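Long-range contacts in conserved hypothetical protein, putative anti-sigma factor (Parabacteroides distasonis, PDB 4M0N), which probably acts as a membrane-bound anti-sigma factor of the FecR family, of which this chain is the part holding the FecR and C-terminal FecR domains: residues V25-K31 against H42-G46; G66-F70 against T153-Q157; K90-F96 against V111-E117; K99-D104 against H172-R176; Q180-D185 against S223-Y228. The protein carries 1 engineered substitution. One frame throughout, in Å; residues are numbered along the deposited sequence.

Interaction 1: V25-K31 against H42-G46. With MG (magnesium ion), chain B.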
# COMPACT_ATOMS: atom_id res chain seq x y z
N VAL A 25 -4.47 -10.32 7.37
CA VAL A 25 -5.70 -9.91 6.74
C VAL A 25 -5.81 -10.65 5.43
O VAL A 25 -4.90 -10.63 4.60
CB VAL A 25 -5.70 -8.40 6.47
CG1 VAL A 25 -7.06 -7.95 5.98
CG2 VAL A 25 -5.33 -7.65 7.75
N ASN A 26 -6.91 -11.35 5.25
CA ASN A 26 -7.14 -12.06 4.01
C ASN A 26 -7.39 -11.12 2.86
O ASN A 26 -7.78 -9.94 3.04
CB ASN A 26 -8.37 -12.95 4.14
CG ASN A 26 -8.17 -14.07 5.13
OD1 ASN A 26 -7.08 -14.60 5.27
ND2 ASN A 26 -9.23 -14.43 5.82
N HIS A 27 -7.23 -11.63 1.65
CA HIS A 27 -7.64 -10.85 0.49
C HIS A 27 -9.15 -10.60 0.56
O HIS A 27 -9.92 -11.45 1.03
CB HIS A 27 -7.20 -11.53 -0.81
CG HIS A 27 -5.71 -11.54 -0.99
ND1 HIS A 27 -5.06 -12.39 -1.86
CD2 HIS A 27 -4.74 -10.82 -0.37
CE1 HIS A 27 -3.76 -12.17 -1.80
NE2 HIS A 27 -3.54 -11.25 -0.90
N GLY A 28 -9.58 -9.41 0.14
CA GLY A 28 -10.99 -9.01 0.21
C GLY A 28 -11.46 -8.48 1.55
O GLY A 28 -12.65 -8.21 1.72
N GLU A 29 -10.53 -8.29 2.49
CA GLU A 29 -10.86 -7.85 3.84
C GLU A 29 -9.93 -6.74 4.30
O GLU A 29 -8.93 -6.43 3.63
CB GLU A 29 -10.71 -9.03 4.82
CG GLU A 29 -11.71 -10.16 4.54
CD GLU A 29 -11.68 -11.29 5.55
OE1 GLU A 29 -11.48 -11.03 6.76
OE2 GLU A 29 -11.90 -12.44 5.14
N HIS A 30 -10.30 -6.15 5.44
CA HIS A 30 -9.48 -5.20 6.20
C HIS A 30 -9.50 -5.60 7.66
O HIS A 30 -10.36 -6.37 8.13
CB HIS A 30 -10.04 -3.78 6.26
CG HIS A 30 -10.04 -3.04 4.97
ND1 HIS A 30 -10.72 -1.86 4.82
CD2 HIS A 30 -9.48 -3.31 3.76
CE1 HIS A 30 -10.59 -1.43 3.58
NE2 HIS A 30 -9.84 -2.30 2.91
N LYS A 31 -8.60 -4.99 8.41
CA LYS A 31 -8.64 -5.08 9.86
C LYS A 31 -8.21 -3.74 10.41
O LYS A 31 -7.52 -2.94 9.76
CB LYS A 31 -7.75 -6.18 10.41
CG LYS A 31 -8.12 -7.62 10.04
CD LYS A 31 -9.36 -8.19 10.70
CE LYS A 31 -9.57 -9.63 10.23
NZ LYS A 31 -8.39 -10.52 10.53
N HIS A 42 -4.77 0.60 10.57
CA HIS A 42 -5.70 -0.02 9.60
C HIS A 42 -4.87 -0.86 8.66
O HIS A 42 -3.90 -0.35 8.06
CB HIS A 42 -6.38 1.04 8.78
CG HIS A 42 -7.40 1.84 9.51
ND1 HIS A 42 -7.07 2.84 10.39
CD2 HIS A 42 -8.75 1.84 9.41
CE1 HIS A 42 -8.18 3.39 10.86
NE2 HIS A 42 -9.21 2.81 10.27
N LEU A 43 -5.23 -2.15 8.51
CA LEU A 43 -4.48 -3.08 7.69
C LEU A 43 -5.28 -3.44 6.46
O LEU A 43 -6.43 -3.84 6.57
CB LEU A 43 -4.16 -4.34 8.48
CG LEU A 43 -3.23 -4.17 9.66
CD1 LEU A 43 -4.00 -3.79 10.91
CD2 LEU A 43 -2.49 -5.48 9.84
N ASN A 44 -4.66 -3.31 5.29
CA ASN A 44 -5.32 -3.61 4.02
C ASN A 44 -5.21 -5.10 3.74
O ASN A 44 -4.43 -5.82 4.37
CB ASN A 44 -4.70 -2.79 2.92
CG ASN A 44 -5.63 -2.63 1.71
OD1 ASN A 44 -6.78 -3.10 1.73
ND2 ASN A 44 -5.13 -1.97 0.67
N ALA A 45 -6.01 -5.56 2.79
CA ALA A 45 -6.04 -6.93 2.33
C ALA A 45 -4.65 -7.47 2.05
O ALA A 45 -3.85 -6.83 1.37
CB ALA A 45 -6.86 -6.98 1.02
N GLY A 46 -4.35 -8.65 2.59
CA GLY A 46 -3.09 -9.31 2.24
C GLY A 46 -1.92 -9.00 3.12
O GLY A 46 -0.76 -9.35 2.80
MG MG B . 0.15 -10.76 1.59
O HOH W 1 -1.00 -10.27 -0.03
O HOH W 2 1.24 -11.26 3.20
O HOH W 3 1.62 -9.57 0.84
O HOH W 4 -1.37 -12.18 2.14
O HOH W 5 1.00 -12.38 0.40
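The loop V25-K31 folds back over the end of strand 40-43. V25 has chi1 t and points at the partner; its CG2 lies 3.6 Å from L43 CB. G46 N gives to V25 O (2.9 Å), and K31 and L43 form an antiparallel hydrogen-bonded pair, with L43 N to K31 O at 2.7 Å and K31 N to L43 O at 3.1 Å. Between them N26 to E29 is a type II turn with G28 at positive phi.

H27 starts away from the partner, but chi1 m swings its ring back, and CD2 reaches G46 CA at 3.4 Å. A CB on G46 would clash with H27 NE2. N44 is t at chi1, which brings OD1 within 2.8 Å of A45 N in a weak bond; its ND2 bonds E67. H30, chi1 m, sets its ring edge-to-face with W155. K31 sends its amine to a weak bond with S24 O.

G46 O binds magnesium at 2.1 Å, and five waters complete the shell. H27 NE2 is 2.9 Å from water 1, so the imidazole sits in the second shell. The loop after the hairpin's second strand, at the FecR sheet edge, thus carries a largely hydrated, octahedral Mg(2+) site.

Interaction 2: G66-F70 against T153-Q157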
# COMPACT_ATOMS: atom_id res chain seq x y z
N GLY A 66 3.00 -5.80 3.67
CA GLY A 66 1.68 -5.49 3.10
C GLY A 66 1.46 -4.00 3.17
O GLY A 66 2.42 -3.23 3.07
N GLU A 67 0.22 -3.58 3.40
CA GLU A 67 -0.11 -2.16 3.46
C GLU A 67 -0.90 -1.84 4.69
O GLU A 67 -1.86 -2.55 5.03
CB GLU A 67 -0.89 -1.75 2.20
CG GLU A 67 -1.33 -0.28 2.28
CD GLU A 67 -1.93 0.21 1.00
OE1 GLU A 67 -2.64 -0.57 0.28
OE2 GLU A 67 -1.69 1.40 0.65
N ALA A 68 -0.47 -0.79 5.41
CA ALA A 68 -1.18 -0.36 6.61
C ALA A 68 -1.09 1.13 6.74
O ALA A 68 -0.10 1.74 6.34
CB ALA A 68 -0.56 -1.02 7.84
N PHE A 69 -2.14 1.70 7.32
CA PHE A 69 -2.18 3.12 7.67
C PHE A 69 -2.06 3.19 9.19
O PHE A 69 -2.89 2.62 9.92
CB PHE A 69 -3.47 3.75 7.20
CG PHE A 69 -3.55 5.21 7.50
CD1 PHE A 69 -2.75 6.09 6.80
CD2 PHE A 69 -4.35 5.66 8.50
CE1 PHE A 69 -2.79 7.45 7.09
CE2 PHE A 69 -4.39 7.02 8.80
CZ PHE A 69 -3.61 7.89 8.10
N PHE A 70 -1.06 3.93 9.64
CA PHE A 70 -0.76 4.15 11.04
C PHE A 70 -1.14 5.57 11.49
O PHE A 70 -0.75 6.54 10.84
CB PHE A 70 0.74 3.98 11.25
CG PHE A 70 1.22 2.60 10.96
CD1 PHE A 70 1.52 2.24 9.67
CD2 PHE A 70 1.39 1.69 11.99
CE1 PHE A 70 1.94 0.96 9.40
CE2 PHE A 70 1.80 0.41 11.74
CZ PHE A 70 2.07 0.04 10.43
N THR A 153 -4.77 6.92 0.71
CA THR A 153 -5.39 6.17 1.79
C THR A 153 -6.90 6.02 1.57
O THR A 153 -7.61 5.79 2.51
CB THR A 153 -5.12 6.82 3.17
OG1 THR A 153 -5.63 8.16 3.24
CG2 THR A 153 -3.62 6.82 3.43
N ALA A 154 -7.34 6.14 0.32
CA ALA A 154 -8.76 5.98 -0.00
C ALA A 154 -9.20 4.55 0.27
O ALA A 154 -10.38 4.28 0.51
CB ALA A 154 -9.00 6.32 -1.45
N TRP A 155 -8.24 3.64 0.17
CA TRP A 155 -8.50 2.25 0.48
C TRP A 155 -9.19 2.04 1.82
O TRP A 155 -9.99 1.13 1.97
CB TRP A 155 -7.24 1.39 0.34
CG TRP A 155 -6.17 1.57 1.41
CD1 TRP A 155 -5.05 2.34 1.32
CD2 TRP A 155 -6.13 0.93 2.70
NE1 TRP A 155 -4.32 2.24 2.48
CE2 TRP A 155 -4.96 1.38 3.34
CE3 TRP A 155 -6.97 0.04 3.37
CZ2 TRP A 155 -4.59 0.92 4.60
CZ3 TRP A 155 -6.61 -0.39 4.63
CH2 TRP A 155 -5.44 0.06 5.24
N LEU A 156 -8.91 2.91 2.80
CA LEU A 156 -9.55 2.84 4.10
C LEU A 156 -11.08 2.83 3.98
O LEU A 156 -11.74 2.14 4.75
CB LEU A 156 -9.13 4.05 4.95
CG LEU A 156 -7.63 4.18 5.23
CD1 LEU A 156 -7.28 5.52 5.87
CD2 LEU A 156 -7.17 3.06 6.11
N GLN A 157 -11.61 3.57 2.99
CA GLN A 157 -13.06 3.73 2.78
C GLN A 157 -13.54 2.96 1.55
O GLN A 157 -14.65 3.20 1.07
CB GLN A 157 -13.42 5.22 2.61
CG GLN A 157 -13.11 6.10 3.81
CD GLN A 157 -11.68 6.62 3.85
OE1 GLN A 157 -11.06 6.85 2.81
NE2 GLN A 157 -11.15 6.80 5.05
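Segment 153-157 leaves helix 149-152 and lies across strand 67-72. T153 comes first, just where helical geometry ends. Its methyl CG2 meets F69 CD1 at 3.6 Å. Its hydroxyl is turned to the helix behind, where OG1 bonds A149 O.

A short 3-10 turn follows, with L156 N bonded to T153 O at 3.2 Å. It turns the side chains of W155 and L156 to the strand. W155 buries more area against the strand than T153 or L156. Its CZ2 lies 4.0 Å from F69 CB and 3.7 Å from F69 N, so the ring edge meets the strand backbone. One face of the indole lies against E67 OE1. W155 NE1 is 3.3 Å from E67 OE2, but the angle is too poor for a bond. Both groups turn to N97 instead: W155 NE1 bonds N97 OD1, and E67 OE2 bonds N97 ND2.

The strand belongs to one antiparallel sheet of the beta-rich FecR domain, between strands 40-43 and 94-100, and on it packs the link from helix 149-152 to strand 159-166, which leads into the C-terminal region. E67 and F69 point to the incoming turn, while A68 points away.

L156 is next. Its CD2 touches F69 CB at 3.9 Å, and CD1 lies over one face of the F69 ring.

Interaction 3: K90-F96 against V111-E117. Engineered in segment 90-96: A94 (natural residue Thr).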
# COMPACT_ATOMS: atom_id res chain seq x y z
N LYS A 90 10.15 5.80 10.84
CA LYS A 90 10.32 6.24 12.23
C LYS A 90 9.60 7.55 12.49
O LYS A 90 9.77 8.51 11.74
CB LYS A 90 11.79 6.39 12.46
CG LYS A 90 12.19 6.71 13.88
CD LYS A 90 13.71 6.70 13.97
CE LYS A 90 14.16 6.85 15.40
NZ LYS A 90 13.76 8.18 15.95
N VAL A 91 8.75 7.58 13.51
CA VAL A 91 8.05 8.79 13.82
C VAL A 91 8.02 9.00 15.33
O VAL A 91 8.24 8.06 16.11
CB VAL A 91 6.60 8.85 13.29
CG1 VAL A 91 6.52 8.53 11.80
CG2 VAL A 91 5.66 7.95 14.09
N LEU A 92 7.70 10.22 15.74
CA LEU A 92 7.32 10.46 17.13
C LEU A 92 5.80 10.52 17.29
O LEU A 92 5.24 10.04 18.27
CB LEU A 92 7.93 11.77 17.62
CG LEU A 92 9.44 11.91 17.46
CD1 LEU A 92 9.86 13.26 18.03
CD2 LEU A 92 10.18 10.79 18.16
N GLY A 93 5.15 11.13 16.31
CA GLY A 93 3.70 11.24 16.28
C GLY A 93 3.39 11.68 14.88
O GLY A 93 3.84 12.73 14.47
N ALA A 94 2.70 10.85 14.11
CA ALA A 94 2.37 11.16 12.72
C ALA A 94 1.34 10.16 12.24
O ALA A 94 1.16 9.12 12.86
CB ALA A 94 3.60 11.05 11.85
N SER A 95 0.65 10.48 11.16
CA SER A 95 -0.19 9.46 10.52
C SER A 95 0.28 9.31 9.10
O SER A 95 0.56 10.29 8.40
CB SER A 95 -1.69 9.74 10.62
OG SER A 95 -2.14 10.87 9.85
N PHE A 96 0.40 8.07 8.69
CA PHE A 96 1.04 7.78 7.41
C PHE A 96 0.70 6.39 6.93
O PHE A 96 0.38 5.49 7.74
CB PHE A 96 2.55 7.90 7.54
CG PHE A 96 3.12 7.04 8.64
CD1 PHE A 96 3.10 7.45 9.97
CD2 PHE A 96 3.67 5.81 8.35
CE1 PHE A 96 3.57 6.63 10.98
CE2 PHE A 96 4.13 4.96 9.37
CZ PHE A 96 4.10 5.40 10.69
N VAL A 111 2.75 10.42 3.69
CA VAL A 111 2.46 11.05 4.97
C VAL A 111 1.16 11.84 4.91
O VAL A 111 0.96 12.64 4.01
CB VAL A 111 3.59 12.03 5.40
CG1 VAL A 111 3.28 12.64 6.75
CG2 VAL A 111 4.93 11.32 5.39
N ARG A 112 0.26 11.56 5.84
CA ARG A 112 -0.98 12.29 5.95
C ARG A 112 -0.87 13.47 6.91
O ARG A 112 -1.26 14.60 6.59
CB ARG A 112 -2.10 11.37 6.40
CG ARG A 112 -3.45 12.04 6.46
CD ARG A 112 -4.18 11.85 5.15
NE ARG A 112 -5.57 12.31 5.18
CZ ARG A 112 -5.96 13.57 5.01
NH1 ARG A 112 -5.08 14.55 4.79
NH2 ARG A 112 -7.26 13.86 5.06
N THR A 113 -0.34 13.20 8.10
CA THR A 113 -0.14 14.24 9.10
C THR A 113 1.20 14.01 9.79
O THR A 113 1.68 12.90 9.86
CB THR A 113 -1.27 14.25 10.16
OG1 THR A 113 -1.20 13.09 10.98
CG2 THR A 113 -2.62 14.24 9.49
N GLY A 114 1.81 15.08 10.28
CA GLY A 114 3.04 14.96 11.06
C GLY A 114 4.28 14.83 10.20
O GLY A 114 4.26 15.12 9.00
N LYS A 115 5.35 14.31 10.81
CA LYS A 115 6.69 14.24 10.21
C LYS A 115 7.16 12.81 10.35
O LYS A 115 6.99 12.20 11.40
CB LYS A 115 7.65 15.21 10.91
CG LYS A 115 7.24 16.65 10.71
CD LYS A 115 8.26 17.62 11.27
CE LYS A 115 7.73 19.04 11.17
NZ LYS A 115 8.76 20.02 11.58
N VAL A 116 7.71 12.28 9.26
CA VAL A 116 8.09 10.90 9.19
C VAL A 116 9.52 10.77 8.66
O VAL A 116 9.89 11.45 7.69
CB VAL A 116 7.12 10.18 8.23
CG1 VAL A 116 7.54 8.77 7.99
CG2 VAL A 116 5.69 10.26 8.77
N GLU A 117 10.32 9.90 9.28
CA GLU A 117 11.67 9.61 8.76
C GLU A 117 11.66 8.21 8.16
O GLU A 117 11.20 7.29 8.77
CB GLU A 117 12.70 9.65 9.89
CG GLU A 117 14.13 9.41 9.44
CD GLU A 117 15.17 9.59 10.55
OE1 GLU A 117 15.24 10.68 11.13
OE2 GLU A 117 15.93 8.63 10.82
O HOH W 6 7.02 12.48 14.03
O HOH W 7 5.04 14.96 13.92
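A classic beta bulge breaks the pairing: R112 and T113 both face S95. S95 O accepts from R112 N (2.9 Å) and from T113 N (3.1 Å), and S95 N gives to T113 O (2.9 Å). The register therefore shifts by one before F96 pairs with V111. This is antiparallel pairing in the FecR domain at a corner where both segments pass from one sheet to the other. K90 and E117 pair in the sheet of strands 88-91 and 116-120, with K90 N to E117 O at 2.8 Å and E117 N to K90 O at 2.9 Å.

L92 and G93 bow away from the partner, and water 6 spans that gap, bonding L92 N, G93 O and K115 O. V116 CG2 gathers the apolar contacts: V91 CG1 at 3.6 Å, the CB of the engineered A94 at 3.8 Å, and F96 CD1 at 4.0 Å. G114 has positive phi, and a CB there would clash with A94 CA. At the bulge S95 OG and T113 OG1 share a hydrogen bond of 2.7 Å.

Interaction 4: K99-D104 against H172-R176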
# COMPACT_ATOMS: atom_id res chain seq x y z
N LYS A 99 2.93 1.18 2.16
CA LYS A 99 2.50 0.15 1.21
C LYS A 99 3.73 -0.61 0.81
O LYS A 99 4.59 -0.09 0.07
CB LYS A 99 1.82 0.77 0.01
CG LYS A 99 1.25 -0.30 -0.91
CD LYS A 99 0.54 0.31 -2.07
CE LYS A 99 0.00 -0.80 -2.95
NZ LYS A 99 -0.88 -0.16 -3.95
N ALA A 100 3.84 -1.85 1.28
CA ALA A 100 5.09 -2.64 1.16
C ALA A 100 4.77 -4.12 1.01
O ALA A 100 5.22 -4.93 1.77
CB ALA A 100 6.01 -2.39 2.35
N TYR A 101 3.96 -4.43 0.03
CA TYR A 101 3.62 -5.82 -0.26
C TYR A 101 4.87 -6.48 -0.86
O TYR A 101 5.48 -5.98 -1.83
CB TYR A 101 2.46 -5.92 -1.26
CG TYR A 101 1.13 -5.55 -0.69
CD1 TYR A 101 0.38 -6.46 0.04
CD2 TYR A 101 0.61 -4.28 -0.88
CE1 TYR A 101 -0.86 -6.13 0.56
CE2 TYR A 101 -0.62 -3.96 -0.39
CZ TYR A 101 -1.34 -4.86 0.35
OH TYR A 101 -2.57 -4.50 0.82
N GLN A 102 5.22 -7.62 -0.30
CA GLN A 102 6.41 -8.33 -0.75
C GLN A 102 6.33 -8.79 -2.20
O GLN A 102 7.37 -8.85 -2.90
CB GLN A 102 6.79 -9.46 0.23
CG GLN A 102 5.86 -10.65 0.26
CD GLN A 102 6.18 -11.67 1.37
OE1 GLN A 102 7.13 -11.55 2.17
NE2 GLN A 102 5.37 -12.69 1.41
N GLU A 103 5.11 -9.04 -2.69
CA GLU A 103 4.88 -9.38 -4.11
C GLU A 103 4.88 -8.24 -5.14
O GLU A 103 4.76 -8.49 -6.36
CB GLU A 103 3.57 -10.17 -4.26
CG GLU A 103 2.29 -9.42 -3.96
CD GLU A 103 1.78 -9.58 -2.55
OE1 GLU A 103 2.68 -9.84 -1.65
OE2 GLU A 103 0.49 -9.47 -2.36
N ASP A 104 5.00 -6.99 -4.70
CA ASP A 104 4.84 -5.84 -5.60
C ASP A 104 6.22 -5.31 -6.00
O ASP A 104 7.19 -5.45 -5.27
CB ASP A 104 4.09 -4.69 -4.92
CG ASP A 104 2.59 -4.94 -4.76
OD1 ASP A 104 2.12 -6.07 -5.07
OD2 ASP A 104 1.88 -3.98 -4.31
N HIS A 172 -2.35 -6.08 -9.05
CA HIS A 172 -2.15 -6.63 -7.71
C HIS A 172 -3.12 -6.01 -6.69
O HIS A 172 -3.70 -6.71 -5.89
CB HIS A 172 -0.71 -6.40 -7.28
CG HIS A 172 0.25 -7.38 -7.87
ND1 HIS A 172 1.42 -7.74 -7.24
CD2 HIS A 172 0.19 -8.09 -9.02
CE1 HIS A 172 2.06 -8.63 -7.99
NE2 HIS A 172 1.34 -8.86 -9.07
N ASP A 173 -3.33 -4.69 -6.77
CA ASP A 173 -4.30 -4.03 -5.90
C ASP A 173 -5.70 -4.61 -6.09
O ASP A 173 -6.44 -4.84 -5.11
CB ASP A 173 -4.40 -2.54 -6.17
CG ASP A 173 -3.18 -1.76 -5.72
OD1 ASP A 173 -2.36 -2.31 -4.97
OD2 ASP A 173 -3.09 -0.58 -6.11
N LEU A 174 -6.07 -4.83 -7.35
CA LEU A 174 -7.40 -5.39 -7.62
C LEU A 174 -7.54 -6.80 -7.10
O LEU A 174 -8.56 -7.14 -6.44
CB LEU A 174 -7.72 -5.34 -9.12
CG LEU A 174 -7.75 -3.95 -9.79
CD1 LEU A 174 -8.15 -4.12 -11.25
CD2 LEU A 174 -8.65 -2.96 -9.10
N GLU A 175 -6.54 -7.63 -7.36
CA GLU A 175 -6.58 -9.00 -6.85
C GLU A 175 -6.76 -9.04 -5.34
O GLU A 175 -7.56 -9.82 -4.80
CB GLU A 175 -5.31 -9.77 -7.20
CG GLU A 175 -5.10 -10.05 -8.66
CD GLU A 175 -3.89 -10.93 -8.86
OE1 GLU A 175 -2.76 -10.43 -8.61
OE2 GLU A 175 -4.07 -12.08 -9.28
N ARG A 176 -6.03 -8.19 -4.64
CA ARG A 176 -6.11 -8.14 -3.20
C ARG A 176 -7.42 -7.57 -2.65
O ARG A 176 -7.98 -8.07 -1.68
CB ARG A 176 -4.93 -7.34 -2.66
CG ARG A 176 -3.63 -8.08 -2.81
CD ARG A 176 -2.51 -7.37 -2.05
NE ARG A 176 -2.17 -6.11 -2.68
CZ ARG A 176 -1.08 -5.88 -3.42
NH1 ARG A 176 -0.20 -6.83 -3.64
NH2 ARG A 176 -0.89 -4.68 -3.96
O HOH W 8 -3.69 -3.80 -1.88
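R176 reaches from helix 167-178 into the turn after strand 94-100, and its guanidinium is well supplied with acceptors. NH1 gives to D104 OD1 at 2.8 Å and to E103 OE2 at 3.0 Å. NH2 gives to D104 OD2 at 2.9 Å and to D173 OD1, about one helical turn back, at 3.0 Å. R176 NE bonds water 8 at 2.9 Å, which in turn gives weakly to Y101 OH at 3.0 Å. The stronger partner of that hydroxyl is A45 O.

The guanidinium also lies flat on Y101. The planes differ by 4° and R176 CZ is 3.5 Å from the ring centroid, a cation-pi stack.

The carboxylates are shared. D104 OD1 also takes H172 ND1 at 2.8 Å, a His-carboxylate bond. D173 OD1 takes K99 NZ at 2.8 Å, with a weaker bond from K99 NZ to D173 OD2 at 3.1 Å. The type I turn Y101 to D104 places Y101, E103 and D104 round the arginine.

Three carboxylates surround K99 and R176, whose NZ and NH2 stand only 4.5 Å apart. The chemistry implies a strongly polar interface between the FecR sheet and helix 167-178 of the C-terminal FecR region, held by directional hydrogen bonds and salt bridges more than by apolar packing.

Interaction 5: Q180-D185 against S223-Y228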
# COMPACT_ATOMS: atom_id res chain seq x y z
N GLN A 180 -9.75 -11.91 -6.11
CA GLN A 180 -9.99 -12.44 -7.43
C GLN A 180 -8.68 -12.51 -8.19
O GLN A 180 -8.03 -11.49 -8.37
CB GLN A 180 -10.99 -11.55 -8.16
CG GLN A 180 -11.18 -11.88 -9.63
CD GLN A 180 -11.64 -13.33 -9.86
OE1 GLN A 180 -12.72 -13.72 -9.42
NE2 GLN A 180 -10.80 -14.12 -10.53
N GLU A 181 -8.31 -13.71 -8.66
CA GLU A 181 -7.08 -13.86 -9.44
C GLU A 181 -7.24 -13.15 -10.78
O GLU A 181 -8.23 -13.33 -11.50
CB GLU A 181 -6.74 -15.33 -9.65
CG GLU A 181 -5.30 -15.56 -10.08
CD GLU A 181 -5.08 -16.87 -10.84
OE1 GLU A 181 -5.89 -17.81 -10.68
OE2 GLU A 181 -4.08 -16.97 -11.59
N ILE A 182 -6.26 -12.31 -11.10
CA ILE A 182 -6.26 -11.60 -12.35
C ILE A 182 -4.87 -11.75 -12.94
O ILE A 182 -3.90 -11.43 -12.28
CB ILE A 182 -6.54 -10.11 -12.18
CG1 ILE A 182 -7.91 -9.87 -11.54
CG2 ILE A 182 -6.44 -9.39 -13.52
CD1 ILE A 182 -8.11 -8.42 -11.12
N VAL A 183 -4.82 -12.24 -14.17
CA VAL A 183 -3.56 -12.46 -14.88
C VAL A 183 -3.55 -11.64 -16.18
O VAL A 183 -4.60 -11.37 -16.76
CB VAL A 183 -3.36 -13.96 -15.19
CG1 VAL A 183 -3.54 -14.78 -13.92
CG2 VAL A 183 -4.33 -14.45 -16.26
N LEU A 184 -2.35 -11.26 -16.62
CA LEU A 184 -2.14 -10.56 -17.88
C LEU A 184 -1.82 -11.58 -18.96
O LEU A 184 -0.98 -12.46 -18.73
CB LEU A 184 -0.97 -9.58 -17.75
CG LEU A 184 -1.20 -8.37 -16.84
CD1 LEU A 184 0.11 -7.65 -16.51
CD2 LEU A 184 -2.19 -7.42 -17.49
N ASP A 185 -2.50 -11.49 -20.10
CA ASP A 185 -2.17 -12.27 -21.29
C ASP A 185 -0.65 -12.17 -21.53
O ASP A 185 -0.13 -11.08 -21.72
CB ASP A 185 -2.95 -11.74 -22.51
CG ASP A 185 -2.73 -12.54 -23.78
OD1 ASP A 185 -1.79 -13.36 -23.84
OD2 ASP A 185 -3.49 -12.35 -24.74
N SER A 223 -12.31 -19.40 -12.29
CA SER A 223 -11.71 -18.67 -11.16
C SER A 223 -10.52 -17.78 -11.55
O SER A 223 -9.65 -17.51 -10.73
CB SER A 223 -11.27 -19.65 -10.06
OG SER A 223 -10.01 -20.22 -10.35
N ARG A 224 -10.49 -17.34 -12.80
CA ARG A 224 -9.40 -16.55 -13.32
C ARG A 224 -10.00 -15.44 -14.17
O ARG A 224 -10.88 -15.72 -14.99
CB ARG A 224 -8.49 -17.44 -14.17
CG ARG A 224 -7.03 -17.03 -14.20
CD ARG A 224 -6.24 -17.93 -15.15
NE ARG A 224 -4.84 -18.05 -14.77
CZ ARG A 224 -3.93 -18.77 -15.43
NH1 ARG A 224 -4.26 -19.45 -16.52
NH2 ARG A 224 -2.67 -18.81 -14.99
N ILE A 225 -9.56 -14.21 -13.96
CA ILE A 225 -9.80 -13.16 -14.94
C ILE A 225 -8.51 -12.93 -15.69
O ILE A 225 -7.45 -12.77 -15.08
CB ILE A 225 -10.28 -11.83 -14.31
CG1 ILE A 225 -11.66 -12.01 -13.68
CG2 ILE A 225 -10.33 -10.73 -15.36
CD1 ILE A 225 -12.16 -10.78 -12.96
N VAL A 226 -8.61 -12.92 -17.02
CA VAL A 226 -7.46 -12.69 -17.91
C VAL A 226 -7.62 -11.37 -18.64
O VAL A 226 -8.67 -11.10 -19.21
CB VAL A 226 -7.34 -13.81 -18.95
CG1 VAL A 226 -6.14 -13.57 -19.86
CG2 VAL A 226 -7.24 -15.18 -18.27
N LEU A 227 -6.59 -10.53 -18.59
CA LEU A 227 -6.61 -9.24 -19.29
C LEU A 227 -5.89 -9.40 -20.61
O LEU A 227 -4.91 -10.14 -20.70
CB LEU A 227 -5.92 -8.15 -18.47
CG LEU A 227 -6.52 -7.82 -17.10
CD1 LEU A 227 -5.84 -6.60 -16.47
CD2 LEU A 227 -8.03 -7.60 -17.19
N TYR A 228 -6.39 -8.72 -21.63
CA TYR A 228 -5.82 -8.83 -22.96
C TYR A 228 -6.08 -7.58 -23.79
O TYR A 228 -6.68 -6.61 -23.30
CB TYR A 228 -6.35 -10.09 -23.65
CG TYR A 228 -7.80 -10.02 -24.01
CD1 TYR A 228 -8.80 -10.26 -23.05
CD2 TYR A 228 -8.20 -9.74 -25.32
CE1 TYR A 228 -10.14 -10.19 -23.40
CE2 TYR A 228 -9.54 -9.68 -25.67
CZ TYR A 228 -10.50 -9.90 -24.71
OH TYR A 228 -11.81 -9.81 -25.11
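I182, L184, I225 and L227 share one face of the sheet and form the apolar centre. I182 CG2 lies 3.9 Å from L227 CG, and I182 CG1 is 4.1 Å from I225 CB. L184 CD2 meets L227 CD1 at 3.9 Å. Helices 167-178 and 203-214 cover this face: I171 touches I182, L184 and L227, and L203 touches I225. On the other face V183 CG2 packs on V226 CG2 at 3.6 Å.

The backbones run parallel, with the two short strand axes 29° apart and 4.7 Å at closest approach. Four bonds join them in a ladder. I225 N gives to E181 O (2.9 Å), V183 N to I225 O (2.8 Å), L227 N to V183 O (2.8 Å) and D185 N to L227 O (2.8 Å). Strand 224-228 lies between 182-184 and 217-221, so the strands with their two helices make a small alpha/beta domain, consistent with the Secretin_N0 clan.

The polar edge lies at the ends. Q180 NE2 bonds E181 O at 2.9 Å, so that carbonyl takes two donors. E181 OE2 and R224 NE form a weak, long salt bridge of 3.4 Å, and one face of the R224 guanidinium rests on V183 CG2. D185 OD1 turns to N187 N. Pairing therefore rests mainly on the backbone ladder and the helix-covered apolar face; the ion pair, long and exposed, probably contributes less.

From the N terminus, interaction 1 closes first, a short loop at the edge of the antiparallel sheet. Interaction 2 opens later, on the neighbouring strand 67-72, and closes a long loop at 153-157. Interaction 3 is nested inside that loop and joins the two FecR sheets at their corner. Interaction 4 crosses both: it opens on strand 94-100, which interaction 3 also uses, and closes on helix 167-178. It ties the FecR sheet to the C-terminal region, and touches interaction 1 through A45 and Y101. Interaction 5 follows in series and closes the C-terminal sheet, about 37 Å from interaction 3 between centres. E175 and I182 connect it to interaction 4.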